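PDB 3V67: sensor protein CpxA from Vibrio parahaemolyticus, which probably acts as an ATP-dependent sensor histidine kinase of a two-component system, its periplasmic PAS-fold domain, the part given, serving signal sensing. Local coordinates for the interface of chains A and B. Residues are numbered along the deposited sequence; one frame, centred on the assembly and turned at random. Chains: chain A/B, Sensor protein CpxA.

The interface of chains A and B. Residues chain A 54-56; chain B 132-133.
B:Leu132 meets the Pro-Arg-Pro stretch of chain A with both methyls of its isobutyl group, and it loses 70 Å² of surface to the partner, against 31 Å² for A:Pro54 and 27 Å² for A:Pro56. The carbon-carbon contacts divide between its two branches. CD2 faces A:Pro54, 3.9 Å from ring atom CB, while CD1 comes over the backbone of A:Arg55, 4.0 Å from CA. The two methyls thus sit side by side over one face of the A:Pro54–A:Arg55 peptide, CD2 nearer the carbonyl oxygen and CD1 nearer the A:Arg55 CA. CG of the leucine almost eclipses its own backbone C instead of standing staggered (chi1 126°), and the exact placing of the methyls deserves caution at 2.30 Å resolution.

A second kind of contact sets carbon against carbonyl oxygen. The A:Pro54 O lies 3.3 Å from B:Leu132 CD2 and 4.0 Å from CD1, so both branches meet it. In the other direction, ring atom CG of A:Pro56 approaches B:Leu132 O at 3.8 Å, with CD beside it at 4.1 Å. The same CG packs 4.0 Å from B:Leu133 CA, so this ring touches main chain rather than a leucine side chain.

In the fold, A:Pro54 to A:Pro56 form the loop leading into strand 57-61 of chain A. The leucines belong to the extended C-terminal tail of chain B, which follows strand 115-124 and reaches across to the neighbouring domain. This arm exchange belongs to the deposited dimer and may not be physiological.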
ATOM      1  N   PRO A  54      -6.382  19.321   3.697  1.00 41.04           N
ATOM      2  CA  PRO A  54      -5.871  17.950   3.804  1.00 36.24           C
ATOM      3  C   PRO A  54      -6.847  16.904   3.271  1.00 40.48           C
ATOM      4  O   PRO A  54      -6.433  15.785   2.966  1.00 45.59           O
ATOM      5  CB  PRO A  54      -5.691  17.769   5.313  1.00 31.31           C
ATOM      6  CG  PRO A  54      -6.696  18.684   5.913  1.00 32.65           C
ATOM      7  CD  PRO A  54      -6.717  19.885   5.018  1.00 35.34           C
ATOM      8  N   ARG A  55      -8.120  17.268   3.164  1.00 38.31           N
ATOM      9  CA  ARG A  55      -9.148  16.344   2.698  1.00 41.83           C
ATOM     10  C   ARG A  55      -8.872  15.847   1.283  1.00 40.48           C
ATOM     11  O   ARG A  55      -8.312  16.582   0.466  1.00 34.23           O
ATOM     12  CB  ARG A  55     -10.522  17.014   2.761  1.00 39.09           C
ATOM     13  CG  ARG A  55     -11.053  17.174   4.169  1.00 47.64           C
ATOM     14  CD  ARG A  55     -12.222  18.133   4.212  1.00 59.25           C
ATOM     15  NE  ARG A  55     -11.805  19.528   4.153  1.00 65.62           N
ATOM     16  CZ  ARG A  55     -12.635  20.558   4.262  1.00 61.12           C
ATOM     17  NH1 ARG A  55     -13.933  20.352   4.432  1.00 53.30           N
ATOM     18  NH2 ARG A  55     -12.168  21.798   4.198  1.00 66.91           N
ATOM     19  N   PRO A  56      -9.249  14.586   0.999  1.00 37.01           N
ATOM     20  CA  PRO A  56      -9.135  14.033  -0.353  1.00 30.72           C
ATOM     21  C   PRO A  56      -9.926  14.886  -1.335  1.00 32.94           C
ATOM     22  O   PRO A  56     -11.068  15.243  -1.053  1.00 31.74           O
ATOM     23  CB  PRO A  56      -9.783  12.651  -0.224  1.00 28.19           C
ATOM     24  CG  PRO A  56      -9.660  12.304   1.218  1.00 30.87           C
ATOM     25  CD  PRO A  56      -9.777  13.598   1.959  1.00 34.14           C
TER
ATOM     26  N   LEU B 132      -7.111   9.723   6.918  1.00 94.88           N
ATOM     27  CA  LEU B 132      -8.059  10.822   6.731  1.00 84.69           C
ATOM     28  C   LEU B 132      -8.878  10.711   5.437  1.00 79.54           C
ATOM     29  O   LEU B 132      -8.333  10.629   4.335  1.00 70.42           O
ATOM     30  CB  LEU B 132      -7.340  12.177   6.846  1.00 78.15           C
ATOM     31  CG  LEU B 132      -7.404  13.258   5.759  1.00 66.86           C
ATOM     32  CD1 LEU B 132      -8.464  14.316   6.057  1.00 55.86           C
ATOM     33  CD2 LEU B 132      -6.035  13.898   5.596  1.00 67.92           C
ATOM     34  N   LEU B 133     -10.197  10.677   5.604  1.00 80.84           N
ATOM     35  CA  LEU B 133     -11.153  10.610   4.500  1.00 78.35           C
ATOM     36  C   LEU B 133     -12.419  11.345   4.926  1.00 90.45           C
ATOM     37  O   LEU B 133     -12.493  11.842   6.050  1.00 96.54           O
ATOM     38  CB  LEU B 133     -11.470   9.155   4.150  1.00 65.73           C
ATOM     39  CG  LEU B 133     -11.296   8.138   5.283  1.00 63.11           C
ATOM     40  CD1 LEU B 133     -12.378   8.258   6.358  1.00 65.25           C
ATOM     41  CD2 LEU B 133     -11.231   6.723   4.732  1.00 61.03           C
TER